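Local coordinates for ribonucleoside-diphosphate reductase (Pseudomonas aeruginosa, PDB 5IM3), which probably catalyses the reduction of ribonucleoside diphosphates to the deoxyribonucleotides needed for DNA synthesis, and binds dATP as an allosteric effector, at residues I53-F57 / T74-T79; A56-V60 / K116-Y121; Q102-E106 / Y121-R125. One frame throughout, in Å; residues are numbered along the deposited sequence.

Contact 1: I53-F57 / T74-T79; sequences ITKAF and TVRRLT. With DTP (2'-deoxyadenosine 5'-triphosphate), chain D.
This is a buried, apolar helix-helix packing inside the N-terminal ATP cone, joining helix 46-60, which lines a dATP site, to helix 69-88. Both segments are alpha-helix and run roughly antiparallel: the short axes make an angle of 139° and approach to 10.5 Å, with Ile53 opposite Val75 (CA to CA 6.4 Å). Branched aliphatic and aromatic side chains fill this gap. Val75 (chi1 t) wedges between Ile53 and Phe57, its CG1 3.9 Å from Ile53 CB and its CG2 4.1 Å from Phe57 CD2. Ile53 (m, t) extends CD1 to 4.1 Å from Leu78 CB, and Phe57 (chi1 m) reaches Thr74 CG2 with CZ at 4.1 Å. Threonine suits these places because its hydroxyl can bond back to its own helix, as Thr54 does to Thr50 O and Thr74 to Arg70 O. Leu109 of helix 98-111 touches Ile53, Phe57 and Leu78. Lys55 and Ala56 instead meet the chain D dATP: Lys55 CB lies 3.5 Å from its C8 and Ala56 CB 3.7 Å from its N3.

Contact 2: A56-V60 / K116-Y121; sequences AFLAV and KVARDY. With DTP (2'-deoxyadenosine 5'-triphosphate), chain D.
Helix 46-60, in its last turn and a half, crosses the start of helix 115-138 steeply: the axes of 56-60 and 116-121 make an angle of 105° and come within 9.0 Å. Two CA pairs set the register, Ala56 with Tyr121 at 5.8 Å and Phe57 with Val117 at 5.9 Å. Such closeness suits the methyl of Ala56, where a larger side chain would push the helices apart.

Apolar packing centres on Val117 (chi1 t). Its CG1 lies 3.7 Å from Ala56 CB, its CG2 3.7 Å from Val60 CG2 and 3.8 Å from Phe57 CE1. A CH-pi contact adds to this: Val117 CG1 stands over the face of the Phe57 ring, 4.0 Å from its centroid. Ala56 CB also meets the edge of the Tyr121 ring, 3.7 Å from CD2. At the more open end, Val60 CG1 lies 3.0 Å from Asp120 OD2, closer than normal van der Waals contact.

A third group of contacts is with the chain D dATP. Ala59 CB is 3.5 Å from adenine N1, Asp120 O is 3.2 Å from C2, and Tyr121 (chi1 t) lays one ring face against the deoxyribose, CE2 being 3.5 Å from C1'. Its hydroxyl bonds to Gln102. Small alanines on one helix and a backbone carbonyl and tyrosine on the other thus help to build the deoxyadenosine end of a nucleotide site in the ATP cone.

Contact 3: Q102-E106 / Y121-R125; sequences QDQVE and YVIYR. With DTP (2'-deoxyadenosine 5'-triphosphate), chain D; DTP (2'-deoxyadenosine 5'-triphosphate), chain C.
Two dATP molecules meet at this contact, and a single glutamine reaches toward both. Gln102 (m, m) donates from NE2 to O3' of the chain D dATP at 2.6 Å, while its OE1 accepts a very short hydrogen bond of 2.4 Å from Tyr121 OH; OE1 is crowded by the chain C nucleotide, so its position is less certain.

The backbones are antiparallel alpha-helices, with the axes of 102-106 and 121-125 at 156° and 11.2 Å apart. Glu106 faces Val122 (CA to CA 7.2 Å) and Gln102 faces Arg125 (8.5 Å), a spacing wide enough for long polar side chains. Arg125, nearly all-trans, spans it: NH1 and NH2 each lie 2.8 Å from Asp103 OD1, and NH1 makes a weak hydrogen bond of 3.0 Å to Glu106 OE2, part of a second salt bridge. One guanidinium thereby answers two carboxylates one helical turn apart, and its flat face rests on Gln102 CB, 3.3 Å from CZ. Glu99 adds a third acid to Arg125, and the other oxygen of Glu106 bonds to Gln115 and Arg119 of the second subunit. Between the helices, Val105 CG1 packs 3.5 Å from Tyr121 CZ, and Glu106 CG 3.7 Å from Tyr121 CD1.

Tyr124, out of reach of 102-106, lays a ring face over the adenine and donates from OH to O1A of the chain D dATP at 2.7 Å. A largely buried salt-bridge network behind a polar nucleotide-binding face therefore marks the double dATP site of this ATP cone, beside its subunit interface.

How the contacts relate
All three contacts belong to the N-terminal ATP cone, their centres 9 to 12 Å apart and more than 50 Å from the centre of the chain. Together they join four helices: contact 1 pairs 46-60 with 69-88, contact 2 pairs 46-60 with 115-138, and contact 3 pairs 98-111 with 115-138. Contacts 1 and 2 share Ala56 and Phe57, contacts 2 and 3 share Tyr121, and Ile53 of contact 1 packs on Val105 of contact 3. Along the chain, contact 1 closes before contact 3 opens, whereas contacts 2 and 3 interlock. Each touches the chain D dATP and reaches the second subunit (contact 1 through Thr74 alone), so effector binding and subunit association meet on the same helices.

Contact 1: I53-F57 / T74-T79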
loop_
_atom_site.group_PDB
_atom_site.type_symbol
_atom_site.label_atom_id
_atom_site.label_comp_id
_atom_site.label_asym_id
_atom_site.label_seq_id
_atom_site.Cartn_x
_atom_site.Cartn_y
_atom_site.Cartn_z
ATOM N N ILE A 53 -40.740 -15.197 -43.156
ATOM C CA ILE A 53 -39.359 -14.807 -43.429
ATOM C C ILE A 53 -39.033 -14.995 -44.906
ATOM O O ILE A 53 -38.321 -14.181 -45.507
ATOM C CB ILE A 53 -38.392 -15.604 -42.532
ATOM C CG1 ILE A 53 -38.722 -15.374 -41.056
ATOM C CG2 ILE A 53 -36.941 -15.206 -42.821
ATOM C CD1 ILE A 53 -37.868 -16.181 -40.102
ATOM N N THR A 54 -39.536 -16.073 -45.511
ATOM C CA THR A 54 -39.267 -16.312 -46.926
ATOM C C THR A 54 -39.850 -15.201 -47.791
ATOM O O THR A 54 -39.228 -14.780 -48.773
ATOM C CB THR A 54 -39.828 -17.670 -47.348
ATOM O OG1 THR A 54 -39.283 -18.696 -46.511
ATOM C CG2 THR A 54 -39.475 -17.971 -48.800
ATOM N N LYS A 55 -41.047 -14.716 -47.445
ATOM C CA LYS A 55 -41.620 -13.583 -48.164
ATOM C C LYS A 55 -40.663 -12.398 -48.169
ATOM O O LYS A 55 -40.495 -11.729 -49.195
ATOM C CB LYS A 55 -42.953 -13.169 -47.539
ATOM C CG LYS A 55 -44.086 -14.183 -47.656
ATOM C CD LYS A 55 -45.406 -13.545 -47.219
ATOM C CE LYS A 55 -46.507 -14.567 -46.956
ATOM N NZ LYS A 55 -47.242 -14.297 -45.677
ATOM N N ALA A 56 -40.025 -12.124 -47.028
ATOM C CA ALA A 56 -39.152 -10.959 -46.927
ATOM C C ALA A 56 -37.879 -11.134 -47.743
ATOM O O ALA A 56 -37.353 -10.155 -48.284
ATOM C CB ALA A 56 -38.811 -10.685 -45.462
ATOM N N PHE A 57 -37.362 -12.360 -47.841
ATOM C CA PHE A 57 -36.200 -12.590 -48.694
ATOM C C PHE A 57 -36.563 -12.416 -50.162
ATOM O O PHE A 57 -35.824 -11.778 -50.919
ATOM C CB PHE A 57 -35.626 -13.983 -48.444
ATOM C CG PHE A 57 -34.638 -14.039 -47.311
ATOM C CD1 PHE A 57 -33.299 -13.761 -47.529
ATOM C CD2 PHE A 57 -35.048 -14.377 -46.032
ATOM C CE1 PHE A 57 -32.389 -13.812 -46.492
ATOM C CE2 PHE A 57 -34.142 -14.429 -44.990
ATOM C CZ PHE A 57 -32.812 -14.146 -45.219
ATOM N N THR A 74 -31.134 -20.796 -44.632
ATOM C CA THR A 74 -31.101 -19.668 -43.706
ATOM C C THR A 74 -32.419 -19.530 -42.954
ATOM O O THR A 74 -32.432 -19.394 -41.725
ATOM C CB THR A 74 -30.787 -18.377 -44.463
ATOM O OG1 THR A 74 -29.575 -18.540 -45.206
ATOM C CG2 THR A 74 -30.630 -17.212 -43.498
ATOM N N VAL A 75 -33.541 -19.555 -43.677
ATOM C CA VAL A 75 -34.843 -19.350 -43.046
ATOM C C VAL A 75 -35.073 -20.387 -41.955
ATOM O O VAL A 75 -35.414 -20.050 -40.815
ATOM C CB VAL A 75 -35.963 -19.388 -44.103
ATOM C CG1 VAL A 75 -37.325 -19.251 -43.445
ATOM C CG2 VAL A 75 -35.762 -18.285 -45.134
ATOM N N ARG A 76 -34.891 -21.667 -42.288
ATOM C CA ARG A 76 -35.128 -22.724 -41.312
ATOM C C ARG A 76 -34.182 -22.614 -40.126
ATOM O O ARG A 76 -34.511 -23.071 -39.026
ATOM C CB ARG A 76 -34.992 -24.093 -41.977
ATOM C CG ARG A 76 -36.059 -24.375 -43.020
ATOM C CD ARG A 76 -35.824 -25.712 -43.709
ATOM N NE ARG A 76 -35.875 -26.838 -42.777
ATOM C CZ ARG A 76 -35.648 -28.107 -43.114
ATOM N NH1 ARG A 76 -35.348 -28.429 -44.362
ATOM N NH2 ARG A 76 -35.716 -29.063 -42.199
ATOM N N ARG A 77 -33.004 -22.018 -40.325
ATOM C CA ARG A 77 -32.120 -21.752 -39.198
ATOM C C ARG A 77 -32.676 -20.635 -38.325
ATOM O O ARG A 77 -32.688 -20.746 -37.094
ATOM C CB ARG A 77 -30.721 -21.398 -39.702
ATOM C CG ARG A 77 -29.707 -21.144 -38.596
ATOM C CD ARG A 77 -28.346 -20.758 -39.159
ATOM N NE ARG A 77 -28.412 -19.544 -39.969
ATOM C CZ ARG A 77 -28.460 -18.311 -39.473
ATOM N NH1 ARG A 77 -28.456 -18.113 -38.160
ATOM N NH2 ARG A 77 -28.521 -17.270 -40.292
ATOM N N LEU A 78 -33.148 -19.553 -38.947
ATOM C CA LEU A 78 -33.760 -18.467 -38.190
ATOM C C LEU A 78 -35.043 -18.929 -37.510
ATOM O O LEU A 78 -35.298 -18.582 -36.351
ATOM C CB LEU A 78 -34.039 -17.282 -39.114
ATOM C CG LEU A 78 -32.833 -16.669 -39.827
ATOM C CD1 LEU A 78 -33.298 -15.624 -40.823
ATOM C CD2 LEU A 78 -31.860 -16.062 -38.831
ATOM N N THR A 79 -35.861 -19.715 -38.216
ATOM C CA THR A 79 -37.092 -20.224 -37.624
ATOM C C THR A 79 -36.805 -21.114 -36.425
ATOM O O THR A 79 -37.573 -21.118 -35.456
ATOM C CB THR A 79 -37.900 -20.995 -38.672
ATOM O OG1 THR A 79 -38.228 -20.124 -39.762
ATOM C CG2 THR A 79 -39.188 -21.548 -38.071
HETATM P PG DTP D . -51.675 -8.355 -41.904
HETATM O O1G DTP D . -51.792 -9.797 -41.864
HETATM O O2G DTP D . -51.894 -7.768 -43.261
HETATM O O3G DTP D . -52.555 -7.659 -40.910
HETATM P PB DTP D . -48.859 -8.790 -41.332
HETATM O O1B DTP D . -49.115 -10.044 -40.604
HETATM O O2B DTP D . -47.781 -7.983 -40.624
HETATM O O3B DTP D . -50.198 -7.943 -41.485
HETATM P PA DTP D . -48.781 -10.353 -43.756
HETATM O O1A DTP D . -48.861 -9.927 -45.168
HETATM O O2A DTP D . -50.084 -11.017 -43.284
HETATM O O3A DTP D . -48.439 -9.103 -42.832
HETATM O "O5'" DTP D . -47.592 -11.328 -43.428
HETATM C "C5'" DTP D . -46.311 -11.110 -44.037
HETATM C "C4'" DTP D . -45.210 -10.992 -43.011
HETATM O "O4'" DTP D . -43.965 -11.406 -43.614
HETATM C "C3'" DTP D . -44.985 -9.574 -42.465
HETATM O "O3'" DTP D . -45.084 -9.564 -41.040
HETATM C "C2'" DTP D . -43.562 -9.216 -42.895
HETATM C "C1'" DTP D . -43.193 -10.266 -43.928
HETATM N N9 DTP D . -43.445 -9.887 -45.317
HETATM C C8 DTP D . -44.438 -10.310 -46.159
HETATM N N7 DTP D . -44.423 -9.734 -47.337
HETATM C C5 DTP D . -43.340 -8.871 -47.266
HETATM C C6 DTP D . -42.786 -7.966 -48.190
HETATM N N6 DTP D . -43.310 -7.718 -49.393
HETATM N N1 DTP D . -41.688 -7.280 -47.813
HETATM C C2 DTP D . -41.191 -7.483 -46.591
HETATM N N3 DTP D . -41.637 -8.292 -45.629
HETATM C C4 DTP D . -42.723 -8.963 -46.030
#

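Contact 2: A56-V60 / K116-Y121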
loop_
_atom_site.group_PDB
_atom_site.type_symbol
_atom_site.label_atom_id
_atom_site.label_comp_id
_atom_site.label_asym_id
_atom_site.label_seq_id
_atom_site.Cartn_x
_atom_site.Cartn_y
_atom_site.Cartn_z
ATOM N N ALA A 56 -40.025 -12.124 -47.028
ATOM C CA ALA A 56 -39.152 -10.959 -46.927
ATOM C C ALA A 56 -37.879 -11.134 -47.743
ATOM O O ALA A 56 -37.353 -10.155 -48.284
ATOM C CB ALA A 56 -38.811 -10.685 -45.462
ATOM N N PHE A 57 -37.362 -12.360 -47.841
ATOM C CA PHE A 57 -36.200 -12.590 -48.694
ATOM C C PHE A 57 -36.563 -12.416 -50.162
ATOM O O PHE A 57 -35.824 -11.778 -50.919
ATOM C CB PHE A 57 -35.626 -13.983 -48.444
ATOM C CG PHE A 57 -34.638 -14.039 -47.311
ATOM C CD1 PHE A 57 -33.299 -13.761 -47.529
ATOM C CD2 PHE A 57 -35.048 -14.377 -46.032
ATOM C CE1 PHE A 57 -32.389 -13.812 -46.492
ATOM C CE2 PHE A 57 -34.142 -14.429 -44.990
ATOM C CZ PHE A 57 -32.812 -14.146 -45.219
ATOM N N LEU A 58 -37.705 -12.965 -50.580
ATOM C CA LEU A 58 -38.129 -12.842 -51.968
ATOM C C LEU A 58 -38.555 -11.429 -52.330
ATOM O O LEU A 58 -38.691 -11.131 -53.520
ATOM C CB LEU A 58 -39.273 -13.816 -52.252
ATOM C CG LEU A 58 -38.842 -15.268 -52.459
ATOM C CD1 LEU A 58 -40.051 -16.190 -52.432
ATOM C CD2 LEU A 58 -38.073 -15.423 -53.771
ATOM N N ALA A 59 -38.757 -10.555 -51.345
ATOM C CA ALA A 59 -39.126 -9.178 -51.645
ATOM C C ALA A 59 -37.904 -8.350 -52.019
ATOM O O ALA A 59 -37.950 -7.565 -52.971
ATOM C CB ALA A 59 -39.846 -8.556 -50.449
ATOM N N VAL A 60 -36.802 -8.519 -51.291
ATOM C CA VAL A 60 -35.606 -7.737 -51.575
ATOM C C VAL A 60 -34.835 -8.337 -52.743
ATOM O O VAL A 60 -34.234 -7.602 -53.534
ATOM C CB VAL A 60 -34.734 -7.627 -50.313
ATOM C CG1 VAL A 60 -35.580 -7.164 -49.133
ATOM C CG2 VAL A 60 -34.059 -8.949 -50.001
ATOM N N LYS A 116 -30.682 -5.757 -45.015
ATOM C CA LYS A 116 -31.655 -5.374 -46.033
ATOM C C LYS A 116 -32.958 -6.152 -45.887
ATOM O O LYS A 116 -34.039 -5.613 -46.147
ATOM C CB LYS A 116 -31.064 -5.577 -47.427
ATOM C CG LYS A 116 -29.810 -4.757 -47.682
ATOM C CD LYS A 116 -29.235 -5.019 -49.070
ATOM C CE LYS A 116 -27.949 -4.233 -49.294
ATOM N NZ LYS A 116 -27.383 -4.455 -50.656
ATOM N N VAL A 117 -32.882 -7.420 -45.482
ATOM C CA VAL A 117 -34.104 -8.195 -45.299
ATOM C C VAL A 117 -34.797 -7.798 -44.003
ATOM O O VAL A 117 -36.028 -7.706 -43.948
ATOM C CB VAL A 117 -33.802 -9.706 -45.334
ATOM C CG1 VAL A 117 -35.097 -10.505 -45.233
ATOM C CG2 VAL A 117 -33.059 -10.081 -46.605
ATOM N N ALA A 118 -34.021 -7.551 -42.944
ATOM C CA ALA A 118 -34.615 -7.162 -41.670
ATOM C C ALA A 118 -35.359 -5.838 -41.794
ATOM O O ALA A 118 -36.489 -5.703 -41.312
ATOM C CB ALA A 118 -33.538 -7.075 -40.590
ATOM N N ARG A 119 -34.742 -4.847 -42.442
ATOM C CA ARG A 119 -35.358 -3.526 -42.509
ATOM C C ARG A 119 -36.603 -3.541 -43.387
ATOM O O ARG A 119 -37.580 -2.842 -43.098
ATOM C CB ARG A 119 -34.350 -2.491 -43.013
ATOM C CG ARG A 119 -34.220 -2.396 -44.521
ATOM C CD ARG A 119 -33.044 -1.511 -44.914
ATOM N NE ARG A 119 -33.036 -0.234 -44.200
ATOM C CZ ARG A 119 -33.726 0.843 -44.569
ATOM N NH1 ARG A 119 -34.497 0.812 -45.649
ATOM N NH2 ARG A 119 -33.650 1.957 -43.849
ATOM N N ASP A 120 -36.595 -4.329 -44.463
ATOM C CA ASP A 120 -37.798 -4.433 -45.279
ATOM C C ASP A 120 -38.869 -5.248 -44.568
ATOM O O ASP A 120 -40.065 -5.036 -44.801
ATOM C CB ASP A 120 -37.459 -5.030 -46.643
ATOM C CG ASP A 120 -36.720 -4.047 -47.532
ATOM O OD1 ASP A 120 -37.237 -2.927 -47.724
ATOM O OD2 ASP A 120 -35.617 -4.378 -48.017
ATOM N N TYR A 121 -38.463 -6.166 -43.690
ATOM C CA TYR A 121 -39.426 -6.841 -42.828
ATOM C C TYR A 121 -40.082 -5.844 -41.881
ATOM O O TYR A 121 -41.310 -5.823 -41.734
ATOM C CB TYR A 121 -38.735 -7.960 -42.046
ATOM C CG TYR A 121 -39.689 -8.947 -41.413
ATOM C CD1 TYR A 121 -40.333 -8.654 -40.220
ATOM C CD2 TYR A 121 -39.944 -10.176 -42.008
ATOM C CE1 TYR A 121 -41.207 -9.551 -39.640
ATOM C CE2 TYR A 121 -40.814 -11.083 -41.434
ATOM C CZ TYR A 121 -41.443 -10.765 -40.250
ATOM O OH TYR A 121 -42.313 -11.662 -39.672
HETATM P PG DTP D . -51.675 -8.355 -41.904
HETATM O O1G DTP D . -51.792 -9.797 -41.864
HETATM O O2G DTP D . -51.894 -7.768 -43.261
HETATM O O3G DTP D . -52.555 -7.659 -40.910
HETATM P PB DTP D . -48.859 -8.790 -41.332
HETATM O O1B DTP D . -49.115 -10.044 -40.604
HETATM O O2B DTP D . -47.781 -7.983 -40.624
HETATM O O3B DTP D . -50.198 -7.943 -41.485
HETATM P PA DTP D . -48.781 -10.353 -43.756
HETATM O O1A DTP D . -48.861 -9.927 -45.168
HETATM O O2A DTP D . -50.084 -11.017 -43.284
HETATM O O3A DTP D . -48.439 -9.103 -42.832
HETATM O "O5'" DTP D . -47.592 -11.328 -43.428
HETATM C "C5'" DTP D . -46.311 -11.110 -44.037
HETATM C "C4'" DTP D . -45.210 -10.992 -43.011
HETATM O "O4'" DTP D . -43.965 -11.406 -43.614
HETATM C "C3'" DTP D . -44.985 -9.574 -42.465
HETATM O "O3'" DTP D . -45.084 -9.564 -41.040
HETATM C "C2'" DTP D . -43.562 -9.216 -42.895
HETATM C "C1'" DTP D . -43.193 -10.266 -43.928
HETATM N N9 DTP D . -43.445 -9.887 -45.317
HETATM C C8 DTP D . -44.438 -10.310 -46.159
HETATM N N7 DTP D . -44.423 -9.734 -47.337
HETATM C C5 DTP D . -43.340 -8.871 -47.266
HETATM C C6 DTP D . -42.786 -7.966 -48.190
HETATM N N6 DTP D . -43.310 -7.718 -49.393
HETATM N N1 DTP D . -41.688 -7.280 -47.813
HETATM C C2 DTP D . -41.191 -7.483 -46.591
HETATM N N3 DTP D . -41.637 -8.292 -45.629
HETATM C C4 DTP D . -42.723 -8.963 -46.030
#

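Contact 3: Q102-E106 / Y121-R125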
loop_
_atom_site.group_PDB
_atom_site.type_symbol
_atom_site.label_atom_id
_atom_site.label_comp_id
_atom_site.label_asym_id
_atom_site.label_seq_id
_atom_site.Cartn_x
_atom_site.Cartn_y
_atom_site.Cartn_z
ATOM N N GLN A 102 -43.490 -11.728 -34.001
ATOM C CA GLN A 102 -42.943 -10.799 -34.985
ATOM C C GLN A 102 -41.667 -10.146 -34.469
ATOM O O GLN A 102 -40.699 -9.974 -35.219
ATOM C CB GLN A 102 -43.986 -9.735 -35.334
ATOM C CG GLN A 102 -45.175 -10.244 -36.139
ATOM C CD GLN A 102 -44.864 -10.380 -37.618
ATOM O OE1 GLN A 102 -43.989 -11.152 -38.014
ATOM N NE2 GLN A 102 -45.579 -9.623 -38.445
ATOM N N ASP A 103 -41.645 -9.781 -33.185
ATOM C CA ASP A 103 -40.459 -9.154 -32.614
ATOM C C ASP A 103 -39.277 -10.114 -32.599
ATOM O O ASP A 103 -38.145 -9.719 -32.902
ATOM C CB ASP A 103 -40.759 -8.653 -31.201
ATOM C CG ASP A 103 -41.521 -7.340 -31.196
ATOM O OD1 ASP A 103 -42.017 -6.931 -32.267
ATOM O OD2 ASP A 103 -41.624 -6.717 -30.118
ATOM N N GLN A 104 -39.516 -11.382 -32.250
ATOM C CA GLN A 104 -38.427 -12.353 -32.225
ATOM C C GLN A 104 -37.962 -12.713 -33.630
ATOM O O GLN A 104 -36.789 -13.052 -33.821
ATOM C CB GLN A 104 -38.858 -13.607 -31.463
ATOM C CG GLN A 104 -38.982 -13.396 -29.960
ATOM C CD GLN A 104 -37.653 -13.076 -29.300
ATOM O OE1 GLN A 104 -36.610 -13.603 -29.688
ATOM N NE2 GLN A 104 -37.683 -12.202 -28.299
ATOM N N VAL A 105 -38.853 -12.644 -34.621
ATOM C CA VAL A 105 -38.441 -12.859 -36.004
ATOM C C VAL A 105 -37.490 -11.753 -36.445
ATOM O O VAL A 105 -36.434 -12.019 -37.032
ATOM C CB VAL A 105 -39.671 -12.951 -36.926
ATOM C CG1 VAL A 105 -39.264 -12.828 -38.396
ATOM C CG2 VAL A 105 -40.410 -14.263 -36.691
ATOM N N GLU A 106 -37.855 -10.497 -36.176
ATOM C CA GLU A 106 -36.959 -9.389 -36.489
ATOM C C GLU A 106 -35.627 -9.554 -35.774
ATOM O O GLU A 106 -34.567 -9.282 -36.349
ATOM C CB GLU A 106 -37.601 -8.055 -36.103
ATOM C CG GLU A 106 -38.796 -7.651 -36.958
ATOM C CD GLU A 106 -39.399 -6.317 -36.535
ATOM O OE1 GLU A 106 -38.925 -5.731 -35.534
ATOM O OE2 GLU A 106 -40.350 -5.852 -37.205
ATOM N N TYR A 121 -38.463 -6.166 -43.690
ATOM C CA TYR A 121 -39.426 -6.841 -42.828
ATOM C C TYR A 121 -40.082 -5.844 -41.881
ATOM O O TYR A 121 -41.310 -5.823 -41.734
ATOM C CB TYR A 121 -38.735 -7.960 -42.046
ATOM C CG TYR A 121 -39.689 -8.947 -41.413
ATOM C CD1 TYR A 121 -40.333 -8.654 -40.220
ATOM C CD2 TYR A 121 -39.944 -10.176 -42.008
ATOM C CE1 TYR A 121 -41.207 -9.551 -39.640
ATOM C CE2 TYR A 121 -40.814 -11.083 -41.434
ATOM C CZ TYR A 121 -41.443 -10.765 -40.250
ATOM O OH TYR A 121 -42.313 -11.662 -39.672
ATOM N N VAL A 122 -39.271 -4.997 -41.240
ATOM C CA VAL A 122 -39.800 -3.967 -40.349
ATOM C C VAL A 122 -40.743 -3.043 -41.110
ATOM O O VAL A 122 -41.876 -2.791 -40.681
ATOM C CB VAL A 122 -38.645 -3.178 -39.702
ATOM C CG1 VAL A 122 -39.152 -1.877 -39.078
ATOM C CG2 VAL A 122 -37.940 -4.022 -38.653
ATOM N N ILE A 123 -40.281 -2.518 -42.247
ATOM C CA ILE A 123 -41.064 -1.541 -43.000
ATOM C C ILE A 123 -42.424 -2.119 -43.368
ATOM O O ILE A 123 -43.471 -1.514 -43.103
ATOM C CB ILE A 123 -40.286 -1.090 -44.252
ATOM C CG1 ILE A 123 -39.110 -0.197 -43.843
ATOM C CG2 ILE A 123 -41.209 -0.371 -45.244
ATOM C CD1 ILE A 123 -38.095 0.034 -44.952
ATOM N N TYR A 124 -42.425 -3.295 -43.997
ATOM C CA TYR A 124 -43.676 -3.927 -44.400
ATOM C C TYR A 124 -44.571 -4.180 -43.194
ATOM O O TYR A 124 -45.774 -3.898 -43.227
ATOM C CB TYR A 124 -43.382 -5.232 -45.140
ATOM C CG TYR A 124 -44.615 -5.976 -45.607
ATOM C CD1 TYR A 124 -45.309 -6.821 -44.748
ATOM C CD2 TYR A 124 -45.079 -5.842 -46.908
ATOM C CE1 TYR A 124 -46.430 -7.503 -45.169
ATOM C CE2 TYR A 124 -46.201 -6.524 -47.340
ATOM C CZ TYR A 124 -46.871 -7.353 -46.464
ATOM O OH TYR A 124 -47.990 -8.036 -46.880
ATOM N N ARG A 125 -43.999 -4.714 -42.115
ATOM C CA ARG A 125 -44.792 -4.986 -40.922
ATOM C C ARG A 125 -45.398 -3.706 -40.362
ATOM O O ARG A 125 -46.523 -3.716 -39.848
ATOM C CB ARG A 125 -43.932 -5.673 -39.863
ATOM C CG ARG A 125 -44.638 -5.869 -38.527
ATOM C CD ARG A 125 -43.666 -6.297 -37.458
ATOM N NE ARG A 125 -44.267 -6.254 -36.132
ATOM C CZ ARG A 125 -43.592 -6.442 -35.003
ATOM N NH1 ARG A 125 -42.286 -6.688 -35.041
ATOM N NH2 ARG A 125 -44.220 -6.388 -33.839
HETATM P PG DTP D . -51.675 -8.355 -41.904
HETATM O O1G DTP D . -51.792 -9.797 -41.864
HETATM O O2G DTP D . -51.894 -7.768 -43.261
HETATM O O3G DTP D . -52.555 -7.659 -40.910
HETATM P PB DTP D . -48.859 -8.790 -41.332
HETATM O O1B DTP D . -49.115 -10.044 -40.604
HETATM O O2B DTP D . -47.781 -7.983 -40.624
HETATM O O3B DTP D . -50.198 -7.943 -41.485
HETATM P PA DTP D . -48.781 -10.353 -43.756
HETATM O O1A DTP D . -48.861 -9.927 -45.168
HETATM O O2A DTP D . -50.084 -11.017 -43.284
HETATM O O3A DTP D . -48.439 -9.103 -42.832
HETATM O "O5'" DTP D . -47.592 -11.328 -43.428
HETATM C "C5'" DTP D . -46.311 -11.110 -44.037
HETATM C "C4'" DTP D . -45.210 -10.992 -43.011
HETATM O "O4'" DTP D . -43.965 -11.406 -43.614
HETATM C "C3'" DTP D . -44.985 -9.574 -42.465
HETATM O "O3'" DTP D . -45.084 -9.564 -41.040
HETATM C "C2'" DTP D . -43.562 -9.216 -42.895
HETATM C "C1'" DTP D . -43.193 -10.266 -43.928
HETATM N N9 DTP D . -43.445 -9.887 -45.317
HETATM C C8 DTP D . -44.438 -10.310 -46.159
HETATM N N7 DTP D . -44.423 -9.734 -47.337
HETATM C C5 DTP D . -43.340 -8.871 -47.266
HETATM C C6 DTP D . -42.786 -7.966 -48.190
HETATM N N6 DTP D . -43.310 -7.718 -49.393
HETATM N N1 DTP D . -41.688 -7.280 -47.813
HETATM C C2 DTP D . -41.191 -7.483 -46.591
HETATM N N3 DTP D . -41.637 -8.292 -45.629
HETATM C C4 DTP D . -42.723 -8.963 -46.030
HETATM P PG DTP C . -53.062 -13.325 -41.535
HETATM O O1G DTP C . -53.197 -14.574 -42.322
HETATM O O2G DTP C . -51.823 -12.502 -41.933
HETATM O O3G DTP C . -54.278 -12.427 -41.647
HETATM P PB DTP C . -51.501 -13.351 -39.172
HETATM O O1B DTP C . -51.020 -11.971 -39.394
HETATM O O2B DTP C . -51.662 -13.664 -37.695
HETATM O O3B DTP C . -52.840 -13.614 -39.986
HETATM P PA DTP C . -49.460 -13.951 -41.028
HETATM O O1A DTP C . -49.078 -15.134 -41.822
HETATM O O2A DTP C . -49.984 -12.772 -41.854
HETATM O O3A DTP C . -50.501 -14.350 -39.894
HETATM O "O5'" DTP C . -48.302 -13.444 -40.134
HETATM C "C5'" DTP C . -47.702 -14.445 -39.307
HETATM C "C4'" DTP C . -46.825 -13.829 -38.251
HETATM O "O4'" DTP C . -47.220 -14.330 -36.960
HETATM C "C3'" DTP C . -45.362 -14.226 -38.383
HETATM O "O3'" DTP C . -44.497 -13.283 -37.750
HETATM C "C2'" DTP C . -45.328 -15.571 -37.669
HETATM C "C1'" DTP C . -46.460 -15.492 -36.651
HETATM N N9 DTP C . -47.352 -16.649 -36.658
HETATM C C8 DTP C . -48.436 -16.891 -37.460
HETATM N N7 DTP C . -48.980 -18.071 -37.286
HETATM C C5 DTP C . -48.202 -18.647 -36.294
HETATM C C6 DTP C . -48.255 -19.900 -35.657
HETATM N N6 DTP C . -49.089 -20.881 -36.024
HETATM N N1 DTP C . -47.353 -20.143 -34.680
HETATM C C2 DTP C . -46.456 -19.197 -34.385
HETATM N N3 DTP C . -46.289 -17.998 -34.942
HETATM C C4 DTP C . -47.201 -17.778 -35.891
#